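Local coordinates for PbSGBP-B lipoprotein (Prevotella bryantii B14, PDB 6D2Y) that probably binds polysaccharides at the bacterial cell surface as a lipoprotein of a polysaccharide utilization locus, and carries a bound magnesium ion, at residues A[140-145]-A[215-220]; A[310-315]-A[394-399]; A[314-319]-A[451-456]. All coordinates share one frame; numbering follows the deposited sequence.

Contact 1. Residues A[140-145]-A[215-220]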
loop_
_atom_site.group_PDB
_atom_site.type_symbol
_atom_site.label_atom_id
_atom_site.label_comp_id
_atom_site.label_asym_id
_atom_site.label_seq_id
_atom_site.Cartn_x
_atom_site.Cartn_y
_atom_site.Cartn_z
ATOM N N ASN A 140 -5.514 1.561 -9.632
ATOM C CA ASN A 140 -6.704 2.379 -9.404
ATOM C C ASN A 140 -7.765 1.445 -8.837
ATOM O O ASN A 140 -8.367 0.663 -9.575
ATOM C CB ASN A 140 -7.182 3.038 -10.692
ATOM C CG ASN A 140 -8.448 3.869 -10.501
ATOM O OD1 ASN A 140 -9.002 3.952 -9.406
ATOM N ND2 ASN A 140 -8.902 4.498 -11.579
ATOM N N GLU A 141 -7.997 1.533 -7.531
ATOM C CA GLU A 141 -9.046 0.728 -6.926
ATOM C C GLU A 141 -10.430 1.090 -7.454
ATOM O O GLU A 141 -11.375 0.319 -7.250
ATOM C CB GLU A 141 -9.004 0.880 -5.408
ATOM C CG GLU A 141 -7.662 0.473 -4.834
ATOM C CD GLU A 141 -7.580 0.642 -3.334
ATOM O OE1 GLU A 141 -8.609 0.982 -2.711
ATOM O OE2 GLU A 141 -6.484 0.441 -2.776
ATOM N N TRP A 142 -10.576 2.247 -8.115
ATOM C CA TRP A 142 -11.834 2.662 -8.727
ATOM C C TRP A 142 -11.757 2.671 -10.253
ATOM O O TRP A 142 -12.350 3.527 -10.912
ATOM C CB TRP A 142 -12.250 4.025 -8.181
ATOM C CG TRP A 142 -12.856 3.951 -6.797
ATOM C CD1 TRP A 142 -12.289 3.408 -5.681
ATOM C CD2 TRP A 142 -14.146 4.430 -6.395
ATOM N NE1 TRP A 142 -13.139 3.529 -4.607
ATOM C CE2 TRP A 142 -14.288 4.152 -5.020
ATOM C CE3 TRP A 142 -15.193 5.072 -7.063
ATOM C CZ2 TRP A 142 -15.431 4.492 -4.305
ATOM C CZ3 TRP A 142 -16.321 5.404 -6.357
ATOM C CH2 TRP A 142 -16.435 5.116 -4.991
ATOM N N ALA A 143 -11.076 1.684 -10.823
ATOM C CA ALA A 143 -10.909 1.625 -12.266
ATOM C C ALA A 143 -12.205 1.206 -12.940
ATOM O O ALA A 143 -12.871 0.260 -12.510
ATOM C CB ALA A 143 -9.793 0.652 -12.636
ATOM N N LYS A 144 -12.557 1.916 -14.007
ATOM C CA LYS A 144 -13.751 1.604 -14.773
ATOM C C LYS A 144 -13.492 0.437 -15.725
ATOM O O LYS A 144 -12.350 0.042 -15.977
ATOM C CB LYS A 144 -14.222 2.829 -15.555
ATOM C CG LYS A 144 -14.037 4.143 -14.819
ATOM C CD LYS A 144 -14.625 5.308 -15.599
ATOM C CE LYS A 144 -15.089 6.409 -14.664
ATOM N NZ LYS A 144 -15.665 5.851 -13.410
ATOM N N ALA A 145 -14.580 -0.109 -16.267
ATOM C CA ALA A 145 -14.485 -1.266 -17.149
ATOM C C ALA A 145 -13.710 -0.919 -18.413
ATOM O O ALA A 145 -13.999 0.078 -19.082
ATOM C CB ALA A 145 -15.880 -1.774 -17.509
ATOM N N GLN A 215 -10.555 -3.319 -1.875
ATOM C CA GLN A 215 -11.710 -3.870 -2.561
ATOM C C GLN A 215 -11.970 -3.052 -3.818
ATOM O O GLN A 215 -11.507 -1.917 -3.952
ATOM C CB GLN A 215 -12.957 -3.876 -1.661
ATOM C CG GLN A 215 -12.820 -4.736 -0.416
ATOM C CD GLN A 215 -14.067 -4.718 0.448
ATOM O OE1 GLN A 215 -14.870 -3.787 0.383
ATOM N NE2 GLN A 215 -14.238 -5.754 1.261
ATOM N N TYR A 216 -12.716 -3.644 -4.745
ATOM C CA TYR A 216 -13.081 -2.940 -5.968
ATOM C C TYR A 216 -14.154 -1.900 -5.664
ATOM O O TYR A 216 -15.155 -2.217 -5.017
ATOM C CB TYR A 216 -13.593 -3.935 -7.008
ATOM C CG TYR A 216 -13.901 -3.299 -8.337
ATOM C CD1 TYR A 216 -13.027 -2.382 -8.905
ATOM C CD2 TYR A 216 -15.079 -3.589 -9.012
ATOM C CE1 TYR A 216 -13.302 -1.792 -10.120
ATOM C CE2 TYR A 216 -15.366 -2.998 -10.228
ATOM C CZ TYR A 216 -14.474 -2.098 -10.774
ATOM O OH TYR A 216 -14.748 -1.504 -11.985
HETATM N N MSE A 217 -13.961 -0.667 -6.141
HETATM C CA MSE A 217 -14.836 0.464 -5.785
HETATM C C MSE A 217 -14.878 0.647 -4.275
HETATM O O MSE A 217 -15.944 0.887 -3.723
HETATM C CB MSE A 217 -16.275 0.264 -6.284
HETATM C CG MSE A 217 -16.478 0.100 -7.805
HETATM SE SE MSE A 217 -16.256 1.630 -9.018
HETATM C CE MSE A 217 -14.733 1.203 -10.154
ATOM N N ASP A 218 -13.727 0.535 -3.615
ATOM C CA ASP A 218 -13.687 0.504 -2.156
ATOM C C ASP A 218 -14.274 1.778 -1.558
ATOM O O ASP A 218 -13.866 2.889 -1.910
ATOM C CB ASP A 218 -12.245 0.315 -1.685
ATOM C CG ASP A 218 -12.153 -0.397 -0.354
ATOM O OD1 ASP A 218 -13.163 -0.436 0.379
ATOM O OD2 ASP A 218 -11.063 -0.923 -0.047
ATOM N N ASN A 219 -15.240 1.613 -0.646
ATOM C CA ASN A 219 -15.826 2.747 0.062
ATOM C C ASN A 219 -15.805 2.549 1.575
ATOM O O ASN A 219 -16.524 3.248 2.296
ATOM C CB ASN A 219 -17.257 3.016 -0.417
ATOM C CG ASN A 219 -18.172 1.814 -0.255
ATOM O OD1 ASN A 219 -17.806 0.815 0.364
ATOM N ND2 ASN A 219 -19.375 1.911 -0.811
ATOM N N ARG A 220 -15.008 1.610 2.074
ATOM C CA ARG A 220 -14.902 1.423 3.514
ATOM C C ARG A 220 -14.177 2.601 4.152
ATOM O O ARG A 220 -13.185 3.103 3.618
ATOM C CB ARG A 220 -14.180 0.112 3.836
ATOM C CG ARG A 220 -14.702 -1.097 3.066
ATOM C CD ARG A 220 -13.833 -2.330 3.288
ATOM N NE ARG A 220 -12.530 -2.234 2.634
ATOM C CZ ARG A 220 -11.473 -2.962 2.977
ATOM N NH1 ARG A 220 -11.562 -3.827 3.978
ATOM N NH2 ARG A 220 -10.325 -2.822 2.327
HETATM O O HOH W 1 -9.292 0.852 -0.146
#
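Trp142 lies against the backbone of Met217 and Asp218, and these residues, with Glu141, carry most of the contact. The CA of Met217, a selenomethionine, sits over one face of the indole, 3.7 Å from the centroid of the five-membered ring, a CH-pi contact. At the edge of the same ring system NE1 donates to Asp218 O at 2.9 Å; the acceptor lies almost in the indole plane, although the N-H points somewhat past it, at 141°. Face and edge are thus both used, which fixes the tilt of the indole.

The Met217 chain bends at chi2 (-72°), which carries SE to an oblique Met-aromatic contact with the six-membered ring, 4.7 Å from its centroid. Beyond it Met217 CE reaches the backbone, 3.3 Å from Trp142 C. Nearer its own backbone, Met217 CG lies over the centre of the Tyr216 ring. Tyr216 reaches back in its turn: OH donates to Ala143 O at 2.6 Å.

Two beta turns meet here, a type I turn over 140-143 and a type II turn over 215-218, joined by Met217 N donating to Glu141 O at 3.0 Å. The first follows strand 134-138, in the IPT/TIG region; the second links strand 208-215 to strand 222-224 of the next sheet, in the probable glycan-binding region, so the contact joins the two. Asn140 OD1 accepts from Trp142 N, an Asx turn.

Glu141 and Asp218 run side by side, their carboxylates 4.1 Å apart between OE1 and OD2. A water donates to both oxygens, and each acid has a cationic partner, which probably offsets the repulsion: Arg220 grips Asp218 side-on through NE and NH2, while Glu141 forms salt bridges with Arg455 and Lys314.

Contact 2. Residues A[310-315]-A[394-399]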
loop_
_atom_site.group_PDB
_atom_site.type_symbol
_atom_site.label_atom_id
_atom_site.label_comp_id
_atom_site.label_asym_id
_atom_site.label_seq_id
_atom_site.Cartn_x
_atom_site.Cartn_y
_atom_site.Cartn_z
ATOM N N ASN A 310 -3.108 0.428 12.575
ATOM C CA ASN A 310 -3.316 -0.624 11.589
ATOM C C ASN A 310 -4.223 -0.160 10.453
ATOM O O ASN A 310 -4.885 -0.976 9.807
ATOM C CB ASN A 310 -3.886 -1.877 12.255
ATOM C CG ASN A 310 -2.910 -2.518 13.221
ATOM O OD1 ASN A 310 -1.695 -2.342 13.106
ATOM N ND2 ASN A 310 -3.437 -3.266 14.179
ATOM N N LYS A 311 -4.259 1.146 10.197
ATOM C CA LYS A 311 -5.135 1.706 9.181
ATOM C C LYS A 311 -4.365 2.712 8.339
ATOM O O LYS A 311 -3.300 3.197 8.729
ATOM C CB LYS A 311 -6.370 2.364 9.809
ATOM C CG LYS A 311 -7.560 1.430 9.943
ATOM C CD LYS A 311 -8.356 1.730 11.203
ATOM C CE LYS A 311 -9.635 0.911 11.259
ATOM N NZ LYS A 311 -10.320 1.042 12.575
ATOM N N SER A 312 -4.922 3.018 7.169
ATOM C CA SER A 312 -4.273 3.891 6.205
ATOM C C SER A 312 -5.290 4.850 5.609
ATOM O O SER A 312 -6.465 4.512 5.444
ATOM C CB SER A 312 -3.604 3.090 5.076
ATOM O OG SER A 312 -2.589 2.240 5.578
ATOM N N LEU A 313 -4.821 6.052 5.286
ATOM C CA LEU A 313 -5.606 7.010 4.521
ATOM C C LEU A 313 -5.410 6.735 3.036
ATOM O O LEU A 313 -4.275 6.591 2.569
ATOM C CB LEU A 313 -5.191 8.442 4.861
ATOM C CG LEU A 313 -5.939 9.575 4.155
ATOM C CD1 LEU A 313 -7.250 9.901 4.861
ATOM C CD2 LEU A 313 -5.053 10.805 4.062
ATOM N N LYS A 314 -6.518 6.647 2.298
ATOM C CA LYS A 314 -6.487 6.359 0.872
ATOM C C LYS A 314 -7.359 7.357 0.128
ATOM O O LYS A 314 -8.323 7.896 0.679
ATOM C CB LYS A 314 -6.971 4.934 0.564
ATOM C CG LYS A 314 -5.901 3.862 0.641
ATOM C CD LYS A 314 -6.454 2.530 0.162
ATOM C CE LYS A 314 -5.424 1.426 0.264
ATOM N NZ LYS A 314 -6.016 0.097 -0.045
ATOM N N PHE A 315 -7.008 7.591 -1.135
ATOM C CA PHE A 315 -7.768 8.458 -2.025
ATOM C C PHE A 315 -7.288 8.220 -3.449
ATOM O O PHE A 315 -6.171 7.746 -3.673
ATOM C CB PHE A 315 -7.626 9.940 -1.646
ATOM C CG PHE A 315 -6.218 10.469 -1.738
ATOM C CD1 PHE A 315 -5.364 10.401 -0.647
ATOM C CD2 PHE A 315 -5.754 11.054 -2.910
ATOM C CE1 PHE A 315 -4.071 10.895 -0.726
ATOM C CE2 PHE A 315 -4.465 11.546 -2.995
ATOM C CZ PHE A 315 -3.623 11.468 -1.901
ATOM N N THR A 394 -4.707 5.350 -7.178
ATOM C CA THR A 394 -4.994 5.260 -5.753
ATOM C C THR A 394 -3.722 5.482 -4.947
ATOM O O THR A 394 -2.709 4.813 -5.174
ATOM C CB THR A 394 -5.610 3.904 -5.406
ATOM O OG1 THR A 394 -6.782 3.691 -6.208
ATOM C CG2 THR A 394 -5.974 3.839 -3.924
ATOM N N VAL A 395 -3.781 6.422 -4.007
ATOM C CA VAL A 395 -2.657 6.763 -3.145
ATOM C C VAL A 395 -2.948 6.233 -1.748
ATOM O O VAL A 395 -4.039 6.453 -1.208
ATOM C CB VAL A 395 -2.414 8.281 -3.124
ATOM C CG1 VAL A 395 -1.351 8.641 -2.096
ATOM C CG2 VAL A 395 -2.018 8.768 -4.509
ATOM N N THR A 396 -1.975 5.539 -1.165
ATOM C CA THR A 396 -2.103 4.964 0.167
ATOM C C THR A 396 -1.080 5.614 1.085
ATOM O O THR A 396 0.124 5.566 0.812
ATOM C CB THR A 396 -1.902 3.447 0.145
ATOM O OG1 THR A 396 -2.825 2.853 -0.776
ATOM C CG2 THR A 396 -2.127 2.864 1.535
ATOM N N ILE A 397 -1.557 6.215 2.169
ATOM C CA ILE A 397 -0.682 6.821 3.167
ATOM C C ILE A 397 -1.068 6.277 4.538
ATOM O O ILE A 397 -2.085 6.700 5.108
ATOM C CB ILE A 397 -0.765 8.354 3.128
ATOM C CG1 ILE A 397 -0.317 8.868 1.760
ATOM C CG2 ILE A 397 0.084 8.957 4.234
ATOM C CD1 ILE A 397 0.034 10.329 1.744
ATOM N N PRO A 398 -0.299 5.348 5.098
ATOM C CA PRO A 398 -0.672 4.770 6.395
ATOM C C PRO A 398 -0.639 5.811 7.501
ATOM O O PRO A 398 0.250 6.664 7.552
ATOM C CB PRO A 398 0.383 3.680 6.617
ATOM C CG PRO A 398 1.534 4.080 5.756
ATOM C CD PRO A 398 0.943 4.765 4.564
ATOM N N LEU A 399 -1.632 5.735 8.391
ATOM C CA LEU A 399 -1.700 6.666 9.510
ATOM C C LEU A 399 -0.458 6.598 10.385
ATOM O O LEU A 399 -0.143 7.576 11.075
ATOM C CB LEU A 399 -2.952 6.396 10.348
ATOM C CG LEU A 399 -4.286 6.604 9.630
ATOM C CD1 LEU A 399 -5.448 6.486 10.606
ATOM C CD2 LEU A 399 -4.309 7.950 8.926
#
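Leu313 with Ile397 and Phe315 with Val395 are the hydrogen-bonded pairs of two antiparallel strands. Each pair has bonds in both directions; the straightest, Val395 N to Phe315 O, measures 2.8 Å with an angle of 178° at the hydrogen. A further bond, from Leu399 N to Lys311 O at 3.1 Å, extends the ladder just past the end of strand 393-398.

Apolar contacts gather on the side of the sheet that bears Leu313, Phe315, Val395 and Ile397. Phe315 takes the crowded position, CG between the backbone N and the carbonyl carbon (chi1 62°), and Val395 CB lies over one face of its ring, 3.6 Å from CZ. Strand 311-318 also pairs with 449-458, which makes it the middle strand of these three in the antiparallel sheet of the beta-sandwich domain. Ile332 of strand 330-335, in another sheet, touches both Leu313 and Ile397.

The other side carries Ser312, Lys314, Thr396 and Pro398, mostly polar. The extended Lys314 runs alongside Thr396, with Lys314 CE 3.1 Å from Thr396 OG1, while its NZ forms a salt bridge with Glu141. Ser312 OG rests 3.3 Å from Pro398 CA and is hydrogen-bonded to Asn459.

Contact 3. Residues A[314-319]-A[451-456]. With MG (magnesium ion), chain B.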
loop_
_atom_site.group_PDB
_atom_site.type_symbol
_atom_site.label_atom_id
_atom_site.label_comp_id
_atom_site.label_asym_id
_atom_site.label_seq_id
_atom_site.Cartn_x
_atom_site.Cartn_y
_atom_site.Cartn_z
ATOM N N LYS A 314 -6.518 6.647 2.298
ATOM C CA LYS A 314 -6.487 6.359 0.872
ATOM C C LYS A 314 -7.359 7.357 0.128
ATOM O O LYS A 314 -8.323 7.896 0.679
ATOM C CB LYS A 314 -6.971 4.934 0.564
ATOM C CG LYS A 314 -5.901 3.862 0.641
ATOM C CD LYS A 314 -6.454 2.530 0.162
ATOM C CE LYS A 314 -5.424 1.426 0.264
ATOM N NZ LYS A 314 -6.016 0.097 -0.045
ATOM N N PHE A 315 -7.008 7.591 -1.135
ATOM C CA PHE A 315 -7.768 8.458 -2.025
ATOM C C PHE A 315 -7.288 8.220 -3.449
ATOM O O PHE A 315 -6.171 7.746 -3.673
ATOM C CB PHE A 315 -7.626 9.940 -1.646
ATOM C CG PHE A 315 -6.218 10.469 -1.738
ATOM C CD1 PHE A 315 -5.364 10.401 -0.647
ATOM C CD2 PHE A 315 -5.754 11.054 -2.910
ATOM C CE1 PHE A 315 -4.071 10.895 -0.726
ATOM C CE2 PHE A 315 -4.465 11.546 -2.995
ATOM C CZ PHE A 315 -3.623 11.468 -1.901
ATOM N N GLU A 316 -8.148 8.550 -4.407
ATOM C CA GLU A 316 -7.788 8.531 -5.816
ATOM C C GLU A 316 -7.401 9.936 -6.261
ATOM O O GLU A 316 -7.972 10.931 -5.805
ATOM C CB GLU A 316 -8.935 8.000 -6.677
ATOM C CG GLU A 316 -8.958 6.484 -6.823
ATOM C CD GLU A 316 -9.450 5.780 -5.571
ATOM O OE1 GLU A 316 -10.452 6.237 -4.987
ATOM O OE2 GLU A 316 -8.841 4.766 -5.172
HETATM N N MSE A 317 -6.422 10.009 -7.157
HETATM C CA MSE A 317 -5.800 11.282 -7.505
HETATM C C MSE A 317 -5.489 11.389 -8.996
HETATM O O MSE A 317 -5.015 10.434 -9.616
HETATM C CB MSE A 317 -4.522 11.463 -6.678
HETATM C CG MSE A 317 -3.707 12.724 -6.939
HETATM SE SE MSE A 317 -2.066 12.586 -5.895
HETATM C CE MSE A 317 -1.341 14.368 -6.044
ATOM N N LEU A 318 -5.766 12.558 -9.568
ATOM C CA LEU A 318 -5.476 12.838 -10.967
ATOM C C LEU A 318 -4.620 14.089 -11.050
ATOM O O LEU A 318 -4.978 15.132 -10.490
ATOM C CB LEU A 318 -6.766 13.026 -11.780
ATOM C CG LEU A 318 -6.711 12.791 -13.297
ATOM C CD1 LEU A 318 -8.110 12.774 -13.879
ATOM C CD2 LEU A 318 -5.871 13.832 -14.024
ATOM N N ILE A 319 -3.493 13.981 -11.747
ATOM C CA ILE A 319 -2.670 15.134 -12.105
ATOM C C ILE A 319 -2.532 15.160 -13.621
ATOM O O ILE A 319 -1.931 14.243 -14.200
ATOM C CB ILE A 319 -1.290 15.083 -11.434
ATOM C CG1 ILE A 319 -1.420 15.119 -9.911
ATOM C CG2 ILE A 319 -0.426 16.235 -11.918
ATOM C CD1 ILE A 319 -0.085 15.190 -9.208
ATOM N N ILE A 451 -8.686 15.287 -6.467
ATOM C CA ILE A 451 -8.752 14.266 -5.433
ATOM C C ILE A 451 -10.200 13.836 -5.274
ATOM O O ILE A 451 -11.115 14.666 -5.311
ATOM C CB ILE A 451 -8.174 14.789 -4.099
ATOM C CG1 ILE A 451 -6.668 15.002 -4.229
ATOM C CG2 ILE A 451 -8.481 13.838 -2.954
ATOM C CD1 ILE A 451 -6.049 15.773 -3.081
ATOM N N ASP A 452 -10.409 12.532 -5.117
ATOM C CA ASP A 452 -11.724 12.019 -4.778
ATOM C C ASP A 452 -11.543 10.749 -3.956
ATOM O O ASP A 452 -10.478 10.127 -3.966
ATOM C CB ASP A 452 -12.565 11.781 -6.046
ATOM C CG ASP A 452 -13.976 11.321 -5.737
ATOM O OD1 ASP A 452 -14.496 10.450 -6.466
ATOM O OD2 ASP A 452 -14.559 11.823 -4.756
ATOM N N ASN A 453 -12.583 10.397 -3.205
ATOM C CA ASN A 453 -12.621 9.154 -2.439
ATOM C C ASN A 453 -11.572 9.126 -1.322
ATOM O O ASN A 453 -10.847 8.146 -1.143
ATOM C CB ASN A 453 -12.496 7.933 -3.350
ATOM C CG ASN A 453 -13.580 7.895 -4.422
ATOM O OD1 ASN A 453 -14.731 8.265 -4.174
ATOM N ND2 ASN A 453 -13.223 7.423 -5.609
ATOM N N ILE A 454 -11.536 10.198 -0.535
ATOM C CA ILE A 454 -10.719 10.227 0.673
ATOM C C ILE A 454 -11.355 9.308 1.708
ATOM O O ILE A 454 -12.492 9.528 2.136
ATOM C CB ILE A 454 -10.587 11.658 1.208
ATOM C CG1 ILE A 454 -10.114 12.610 0.106
ATOM C CG2 ILE A 454 -9.644 11.694 2.404
ATOM C CD1 ILE A 454 -10.329 14.074 0.441
ATOM N N ARG A 455 -10.620 8.277 2.124
ATOM C CA ARG A 455 -11.150 7.269 3.032
ATOM C C ARG A 455 -10.036 6.768 3.943
ATOM O O ARG A 455 -8.849 6.977 3.683
ATOM C CB ARG A 455 -11.771 6.096 2.261
ATOM C CG ARG A 455 -10.797 5.391 1.318
ATOM C CD ARG A 455 -11.505 4.387 0.418
ATOM N NE ARG A 455 -10.581 3.692 -0.478
ATOM C CZ ARG A 455 -10.268 4.106 -1.703
ATOM N NH1 ARG A 455 -10.797 5.220 -2.189
ATOM N NH2 ARG A 455 -9.421 3.408 -2.446
ATOM N N VAL A 456 -10.431 6.097 5.026
ATOM C CA VAL A 456 -9.496 5.423 5.922
ATOM C C VAL A 456 -9.854 3.943 5.961
ATOM O O VAL A 456 -11.018 3.582 6.173
ATOM C CB VAL A 456 -9.483 6.044 7.334
ATOM C CG1 VAL A 456 -10.862 6.009 7.979
ATOM C CG2 VAL A 456 -8.462 5.330 8.212
HETATM MG MG MG B . -16.631 11.519 -6.213
HETATM O O HOH W 1 -9.292 0.852 -0.146
HETATM O O HOH W 2 -16.731 9.590 -5.638
#
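Strands 314-318 and 451-456 run antiparallel, their short axes 166° apart, and Lys314 with Arg455 and Glu316 with Asp452 form hydrogen-bonded pairs. Between these pairs the register slips by one residue. Lys314 N and Arg455 O meet at 2.7 Å, as do Arg455 N and Lys314 O, while Glu316 N donates to Asp452 O and Asp452 N to Glu316 O. The extra residue is on the 451-456 side, where Asn453 has a left-handed backbone (phi 65°). Asn453 and Ile454 form a G1 beta bulge opposite Phe224, on the neighbouring strand 222-224.

The bulge brings Asn453 close to Glu316. Its ND2 donates to OE1 on the anti side at 3.1 Å, while Arg455 grips the carboxylate end-on from the syn side: NH1 reaches OE1 at 3.0 Å and NH2 reaches OE2 at 3.1 Å, with the two charged planes only 15° apart. Lys314 CB lies over one face of the guanidinium. Thr394 adds a bond to Glu316 OE2 and Glu141 a salt bridge to Arg455 NH2, so this buried ion pair is held from several directions.

In this beta-sandwich domain the same strand leads to the metal. Asp452 binds the magnesium ion through both oxygens, OD1 at 2.4 Å and OD2 at 2.5 Å; Asp225, Asp227, Ser255 and Asn257 complete the protein ligands. A water on the magnesium donates to Asn453 OD1, making Asn453 a second-shell residue as well as a partner of Glu316. On the apolar side, Ile451 CG2 packs obliquely against the Phe315 ring, 3.9 Å from CD2.

Overall arrangement
Contacts 2 and 3 share Lys314 and Phe315 and lie side by side in one antiparallel sheet, their centres 10 Å apart, with strand 311-318 between 393-398 and 449-458. Contact 1 closes earlier in the chain, between the IPT/TIG region and the sheet of the probable glycan-binding region; its centre is 14 Å from contact 2 and 11 Å from contact 3. Glu141 ties it to both, through Lys314 and Arg455, and one water belongs to contacts 1 and 3. The side chain of Trp142, which packs on Asn453 and Glu316, comes to about 6 Å from the magnesium ion. The junction, the sheet and the metal site are thus linked through Glu141, Trp142 and strand 449-458.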